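Local coordinates for protein origin of replication complex subunit 1B (PDB 5HH7) that serves as a subunit of the plant origin recognition complex, binding replication origins and reading the histone H3 tail through its BAH-PHD cassette, at residues W149-W154 against F180-M185; V32-R37 against W132-D137. One frame throughout, in Å; residues are numbered along the deposited sequence. Where two conformers were deposited one is given.

In the fold
Both contacts are antiparallel strand pairings in the curled sheet of the BAH domain, away from the zinc sites of the PHD finger, and their centres are about 7 Å apart. Contact 2, nearer the centre of the chain, is buried and joins 31-34 to 132-142. Contact 1, farther out, is only partly buried and pairs 148-156 with 175-184. The middle strands, 132-142 and 148-156, are themselves neighbours. Apolar side chains line one face in each, and each sets arginine against an aromatic ring: Phe180 in contact 1, between a stacked guanidinium and an aliphatic arginine chain, and Trp132 in contact 2. Trp154 meets Trp132, and Glu184 forms a salt bridge with Arg37, between them.

Contact 1: residues W149-W154 against F180-M185; sequences WIRARW and FADIEM
Phe180 is held between two arginines of 149-154. In one of its two conformers, the Arg151 guanidinium lies flat on one face of the ring, planes 6° apart, with CZ 3.9 Å from the ring centroid in an off-centre cation-pi contact. Over the opposite face Arg153 brings its aliphatic chain, CG sitting 3.5 Å from Phe180 CE2. Both arginines place CG anti to the backbone N (chi1 near -175°) and run extended to NE; beyond the ring, Arg151 reaches Asp137 in a salt bridge, and Arg153 gives NE to Thr177 O and NH2 to Glu216 in a salt bridge. On the other face of the sheet, Ala181 CB fits against the indole of Trp154, 3.5 Å from NE1, while Ala152 N bonds to Ala181 O at 2.8 Å.

This is an antiparallel ladder in the curled sheet of the BAH domain: Ile150-Ile183 and Ala152-Ala181 are hydrogen-bonded pairs, and Arg151-Asp182, Arg153-Phe180 and Trp149-Glu184 are non-hydrogen-bonded ones, the last with side chains that diverge as they leave the backbone. Asp182 sits beside Arg151 without touching its charged atoms; its OD2 forms a salt bridge with Arg13, and its backbone O approaches the edge of the Trp149 ring. Ile183 returns to the apolar face, where CD1 lies 3.7 Å from Trp154 CZ2, at the edge of the indole, and CB packs against Ile150 CG1. Ile150 N bonds to Ile183 O at 2.8 Å. Glu184 runs alongside Trp149, pointing the same way, and lays CG over the six-membered ring, 3.5 Å from the centroid; its carboxylate continues to a salt bridge with Arg37. At Met185, just past the strand, CG touches Ile150 CG2 at 3.7 Å, the two side chains crossing at about a right angle.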
loop_
_atom_site.group_PDB
_atom_site.type_symbol
_atom_site.label_atom_id
_atom_site.label_comp_id
_atom_site.label_asym_id
_atom_site.label_seq_id
_atom_site.Cartn_x
_atom_site.Cartn_y
_atom_site.Cartn_z
ATOM N N TRP A 149 10.416 2.544 -19.397
ATOM C CA TRP A 149 10.951 2.770 -18.062
ATOM C C TRP A 149 10.101 3.794 -17.327
ATOM O O TRP A 149 9.332 4.532 -17.942
ATOM C CB TRP A 149 12.366 3.343 -18.147
ATOM C CG TRP A 149 13.435 2.414 -18.624
ATOM C CD1 TRP A 149 13.638 1.975 -19.903
ATOM C CD2 TRP A 149 14.484 1.844 -17.833
ATOM N NE1 TRP A 149 14.736 1.149 -19.949
ATOM C CE2 TRP A 149 15.273 1.053 -18.691
ATOM C CE3 TRP A 149 14.823 1.916 -16.476
ATOM C CZ2 TRP A 149 16.383 0.341 -18.241
ATOM C CZ3 TRP A 149 15.924 1.208 -16.029
ATOM C CH2 TRP A 149 16.692 0.430 -16.909
ATOM N N ILE A 150 10.256 3.845 -16.009
ATOM C CA ILE A 150 9.739 4.959 -15.226
ATOM C C ILE A 150 10.849 5.533 -14.362
ATOM O O ILE A 150 11.841 4.858 -14.080
ATOM C CB ILE A 150 8.594 4.536 -14.266
ATOM C CG1 ILE A 150 9.096 3.499 -13.255
ATOM C CG2 ILE A 150 7.384 4.025 -15.037
ATOM C CD1 ILE A 150 8.162 3.269 -12.077
ATOM N N ARG A 151 10.703 6.791 -13.964
ATOM C CA ARG A 151 11.503 7.326 -12.874
ATOM C C ARG A 151 10.668 7.173 -11.613
ATOM O O ARG A 151 9.630 7.820 -11.472
ATOM C CB ARG A 151 11.859 8.795 -13.106
ATOM C CG ARG A 151 12.784 9.368 -12.036
ATOM C CD ARG A 151 13.290 10.755 -12.397
ATOM N NE ARG A 151 14.344 11.201 -11.486
ATOM C CZ ARG A 151 14.272 12.292 -10.731
ATOM N NH1 ARG A 151 13.195 13.064 -10.779
ATOM N NH2 ARG A 151 15.281 12.618 -9.935
ATOM N N ALA A 152 11.107 6.301 -10.715
ATOM C CA ALA A 152 10.360 6.018 -9.500
ATOM C C ALA A 152 10.785 6.935 -8.365
ATOM O O ALA A 152 11.973 7.146 -8.150
ATOM C CB ALA A 152 10.553 4.565 -9.096
ATOM N N ARG A 153 9.806 7.482 -7.649
ATOM C CA ARG A 153 10.075 8.199 -6.410
ATOM C C ARG A 153 9.614 7.305 -5.270
ATOM O O ARG A 153 8.416 7.080 -5.092
ATOM C CB ARG A 153 9.338 9.539 -6.369
ATOM C CG ARG A 153 9.716 10.403 -5.167
ATOM C CD ARG A 153 8.959 11.728 -5.141
ATOM N NE ARG A 153 9.292 12.510 -3.951
ATOM C CZ ARG A 153 8.755 13.690 -3.654
ATOM N NH1 ARG A 153 7.853 14.235 -4.462
ATOM N NH2 ARG A 153 9.122 14.328 -2.548
ATOM N N TRP A 154 10.573 6.787 -4.508
ATOM C CA TRP A 154 10.295 5.723 -3.547
ATOM C C TRP A 154 9.500 6.169 -2.326
ATOM O O TRP A 154 9.774 7.216 -1.737
ATOM C CB TRP A 154 11.600 5.075 -3.072
ATOM C CG TRP A 154 12.409 4.443 -4.164
ATOM C CD1 TRP A 154 13.662 4.804 -4.568
ATOM C CD2 TRP A 154 12.023 3.339 -4.993
ATOM N NE1 TRP A 154 14.082 3.992 -5.596
ATOM C CE2 TRP A 154 13.095 3.083 -5.875
ATOM C CE3 TRP A 154 10.878 2.542 -5.076
ATOM C CZ2 TRP A 154 13.053 2.066 -6.829
ATOM C CZ3 TRP A 154 10.840 1.532 -6.025
ATOM C CH2 TRP A 154 11.921 1.303 -6.885
ATOM N N PHE A 180 15.121 8.777 -5.783
ATOM C CA PHE A 180 14.599 8.445 -7.107
ATOM C C PHE A 180 15.459 7.385 -7.788
ATOM O O PHE A 180 16.652 7.273 -7.508
ATOM C CB PHE A 180 14.565 9.681 -8.008
ATOM C CG PHE A 180 13.649 10.774 -7.532
ATOM C CD1 PHE A 180 14.046 11.644 -6.528
ATOM C CD2 PHE A 180 12.407 10.954 -8.116
ATOM C CE1 PHE A 180 13.212 12.658 -6.102
ATOM C CE2 PHE A 180 11.568 11.969 -7.696
ATOM C CZ PHE A 180 11.973 12.823 -6.688
ATOM N N ALA A 181 14.857 6.625 -8.698
ATOM C CA ALA A 181 15.601 5.629 -9.464
ATOM C C ALA A 181 14.938 5.324 -10.802
ATOM O O ALA A 181 13.713 5.399 -10.934
ATOM C CB ALA A 181 15.762 4.349 -8.658
ATOM N N ASP A 182 15.758 4.981 -11.789
ATOM C CA ASP A 182 15.260 4.497 -13.068
ATOM C C ASP A 182 14.928 3.019 -12.943
ATOM O O ASP A 182 15.776 2.210 -12.569
ATOM C CB ASP A 182 16.287 4.716 -14.178
ATOM C CG ASP A 182 16.566 6.186 -14.435
ATOM O OD1 ASP A 182 15.855 7.040 -13.864
ATOM O OD2 ASP A 182 17.491 6.485 -15.219
ATOM N N ILE A 183 13.684 2.679 -13.260
ATOM C CA ILE A 183 13.174 1.326 -13.095
ATOM C C ILE A 183 12.420 0.911 -14.351
ATOM O O ILE A 183 11.602 1.670 -14.866
ATOM C CB ILE A 183 12.207 1.256 -11.892
ATOM C CG1 ILE A 183 12.943 1.549 -10.581
ATOM C CG2 ILE A 183 11.521 -0.099 -11.826
ATOM C CD1 ILE A 183 13.812 0.406 -10.093
ATOM N N GLU A 184 12.699 -0.286 -14.856
ATOM C CA GLU A 184 11.973 -0.800 -16.011
ATOM C C GLU A 184 10.510 -1.018 -15.640
ATOM O O GLU A 184 10.210 -1.489 -14.541
ATOM C CB GLU A 184 12.596 -2.108 -16.496
ATOM C CG GLU A 184 13.986 -1.950 -17.086
ATOM C CD GLU A 184 14.814 -3.215 -16.974
ATOM O OE1 GLU A 184 15.409 -3.631 -17.990
ATOM O OE2 GLU A 184 14.878 -3.788 -15.865
ATOM N N MET A 185 9.602 -0.676 -16.549
ATOM C CA MET A 185 8.171 -0.838 -16.294
ATOM C C MET A 185 7.804 -2.300 -16.065
ATOM O O MET A 185 6.791 -2.605 -15.437
ATOM C CB MET A 185 7.335 -0.254 -17.437
ATOM C CG MET A 185 7.341 1.266 -17.501
ATOM S SD MET A 185 6.005 1.919 -18.523
ATOM C CE MET A 185 4.593 1.619 -17.465
#

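Contact 2: residues V32-R37 against W132-D137; sequences VYVKRR and WAARID
Arg36 lays its aliphatic chain over one face of the Trp132 indole, with CD 3.4 Å from CE2. This CH-pi contact is centred near the five-membered ring. The arginine then bends at chi3 (66°), and its guanidinium stands steeply to the indole, the planes 68° apart, turning an edge rather than a flat side to the ring. NH1 comes nearest, 3.6 Å from Trp132 CH2, while CZ lies 4.9 Å from the centroid of the six-membered ring, a long cation-pi approach. Asp39 bonds to both partners, OD1 to Trp132 NE1 and OD2 to the backbone N of Arg36, which should help hold them in place.

Behind this pair the strands close an antiparallel ladder. Val34 and Trp132 form one hydrogen-bonded pair and Val32 and Ala134 the next, with Tyr33 and Ala133 the non-hydrogen-bonded pair between them. Val34 N bonds to Trp132 O at 2.8 Å. Val34 CB meets Trp132 CB at 4.1 Å, and Val32 CG2 reaches Ile136 CG1 at 4.2 Å, continuing the apolar face that also holds Ala134.

Farther out, Tyr33 points to the other face of the sheet, where its OH is hydrogen-bonded to Asp209 and its side chain packs on Met122, Arg123 and Leu126 of helix 122-127. Ala133 touches the same leucine. Strand 31-34 is thus an inner strand of the BAH sheet, with 188-195 bound along its other edge through the backbone of Tyr33, while 132-142 continues to 148-156, where Ala152 and Trp154 pack on Ala134.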
loop_
_atom_site.group_PDB
_atom_site.type_symbol
_atom_site.label_atom_id
_atom_site.label_comp_id
_atom_site.label_asym_id
_atom_site.label_seq_id
_atom_site.Cartn_x
_atom_site.Cartn_y
_atom_site.Cartn_z
ATOM N N VAL A 32 2.500 2.751 -7.395
ATOM C CA VAL A 32 2.621 1.349 -7.787
ATOM C C VAL A 32 3.485 0.534 -6.828
ATOM O O VAL A 32 4.402 1.066 -6.199
ATOM C CB VAL A 32 3.234 1.205 -9.206
ATOM C CG1 VAL A 32 2.241 1.629 -10.285
ATOM C CG2 VAL A 32 4.526 2.004 -9.316
ATOM N N TYR A 33 3.181 -0.758 -6.724
ATOM C CA TYR A 33 4.078 -1.710 -6.082
ATOM C C TYR A 33 5.185 -2.043 -7.068
ATOM O O TYR A 33 4.930 -2.191 -8.268
ATOM C CB TYR A 33 3.354 -3.010 -5.737
ATOM C CG TYR A 33 2.312 -2.944 -4.642
ATOM C CD1 TYR A 33 2.675 -2.748 -3.315
ATOM C CD2 TYR A 33 0.967 -3.136 -4.929
ATOM C CE1 TYR A 33 1.718 -2.714 -2.307
ATOM C CE2 TYR A 33 0.007 -3.107 -3.934
ATOM C CZ TYR A 33 0.387 -2.900 -2.626
ATOM O OH TYR A 33 -0.572 -2.874 -1.643
ATOM N N VAL A 34 6.410 -2.176 -6.565
ATOM C CA VAL A 34 7.546 -2.500 -7.421
ATOM C C VAL A 34 8.388 -3.654 -6.878
ATOM O O VAL A 34 8.691 -3.719 -5.682
ATOM C CB VAL A 34 8.461 -1.275 -7.659
ATOM C CG1 VAL A 34 9.646 -1.649 -8.546
ATOM C CG2 VAL A 34 7.670 -0.129 -8.282
ATOM N N LYS A 35 8.751 -4.568 -7.771
ATOM C CA LYS A 35 9.707 -5.619 -7.466
ATOM C C LYS A 35 10.976 -5.355 -8.265
ATOM O O LYS A 35 11.024 -5.620 -9.466
ATOM C CB LYS A 35 9.128 -6.983 -7.842
ATOM C CG LYS A 35 10.122 -8.141 -7.796
ATOM C CD LYS A 35 10.546 -8.449 -6.383
ATOM C CE LYS A 35 10.526 -9.944 -6.084
ATOM N NZ LYS A 35 11.623 -10.719 -6.741
ATOM N N ARG A 36 11.999 -4.829 -7.601
ATOM C CA ARG A 36 13.234 -4.460 -8.285
ATOM C C ARG A 36 14.033 -5.686 -8.732
ATOM O O ARG A 36 13.923 -6.762 -8.141
ATOM C CB ARG A 36 14.088 -3.549 -7.400
ATOM C CG ARG A 36 13.399 -2.247 -7.005
ATOM C CD ARG A 36 14.346 -1.297 -6.279
ATOM N NE ARG A 36 15.428 -0.819 -7.138
ATOM C CZ ARG A 36 16.290 0.133 -6.795
ATOM N NH1 ARG A 36 16.199 0.721 -5.608
ATOM N NH2 ARG A 36 17.246 0.502 -7.639
ATOM N N ARG A 37 14.830 -5.509 -9.783
ATOM C CA ARG A 37 15.629 -6.592 -10.354
ATOM C C ARG A 37 16.527 -7.254 -9.318
ATOM O O ARG A 37 16.726 -8.470 -9.331
ATOM C CB ARG A 37 16.501 -6.070 -11.498
ATOM C CG ARG A 37 15.739 -5.619 -12.723
ATOM C CD ARG A 37 14.945 -6.760 -13.323
ATOM N NE ARG A 37 14.555 -6.471 -14.698
ATOM C CZ ARG A 37 13.683 -7.191 -15.394
ATOM N NH1 ARG A 37 13.093 -8.243 -14.842
ATOM N NH2 ARG A 37 13.396 -6.851 -16.643
ATOM N N TRP A 132 8.680 -2.948 -2.785
ATOM C CA TRP A 132 8.757 -1.494 -2.802
ATOM C C TRP A 132 7.438 -0.874 -3.240
ATOM O O TRP A 132 6.596 -1.537 -3.850
ATOM C CB TRP A 132 9.848 -1.023 -3.768
ATOM C CG TRP A 132 11.214 -1.590 -3.531
ATOM C CD1 TRP A 132 11.609 -2.881 -3.722
ATOM C CD2 TRP A 132 12.378 -0.873 -3.100
ATOM N NE1 TRP A 132 12.942 -3.018 -3.418
ATOM C CE2 TRP A 132 13.437 -1.801 -3.033
ATOM C CE3 TRP A 132 12.626 0.461 -2.755
ATOM C CZ2 TRP A 132 14.725 -1.440 -2.639
ATOM C CZ3 TRP A 132 13.908 0.819 -2.362
ATOM C CH2 TRP A 132 14.939 -0.129 -2.305
ATOM N N ALA A 133 7.278 0.406 -2.932
ATOM C CA ALA A 133 6.188 1.208 -3.468
ATOM C C ALA A 133 6.781 2.518 -3.962
ATOM O O ALA A 133 7.702 3.060 -3.347
ATOM C CB ALA A 133 5.135 1.466 -2.406
ATOM N N ALA A 134 6.264 3.021 -5.078
ATOM C CA ALA A 134 6.790 4.246 -5.666
ATOM C C ALA A 134 5.697 5.073 -6.313
ATOM O O ALA A 134 4.661 4.546 -6.724
ATOM C CB ALA A 134 7.864 3.919 -6.696
ATOM N N ARG A 135 5.937 6.375 -6.396
ATOM C CA ARG A 135 5.116 7.250 -7.212
ATOM C C ARG A 135 5.810 7.427 -8.555
ATOM O O ARG A 135 7.031 7.591 -8.616
ATOM C CB ARG A 135 4.916 8.602 -6.526
ATOM C CG ARG A 135 4.308 9.670 -7.427
ATOM C CD ARG A 135 3.563 10.710 -6.612
ATOM N NE ARG A 135 2.318 10.171 -6.073
ATOM C CZ ARG A 135 1.592 10.765 -5.132
ATOM N NH1 ARG A 135 1.992 11.922 -4.612
ATOM N NH2 ARG A 135 0.470 10.200 -4.703
ATOM N N ILE A 136 5.039 7.379 -9.633
ATOM C CA ILE A 136 5.617 7.523 -10.959
ATOM C C ILE A 136 5.929 8.984 -11.264
ATOM O O ILE A 136 5.028 9.815 -11.394
ATOM C CB ILE A 136 4.706 6.933 -12.042
ATOM C CG1 ILE A 136 4.494 5.436 -11.791
ATOM C CG2 ILE A 136 5.314 7.162 -13.411
ATOM C CD1 ILE A 136 3.648 4.743 -12.844
ATOM N N ASP A 137 7.218 9.286 -11.368
ATOM C CA ASP A 137 7.678 10.647 -11.617
ATOM C C ASP A 137 7.738 10.925 -13.115
ATOM O O ASP A 137 7.285 11.971 -13.582
ATOM C CB ASP A 137 9.054 10.855 -10.981
ATOM C CG ASP A 137 9.521 12.291 -11.051
ATOM O OD1 ASP A 137 8.975 13.130 -10.304
ATOM O OD2 ASP A 137 10.443 12.578 -11.843
#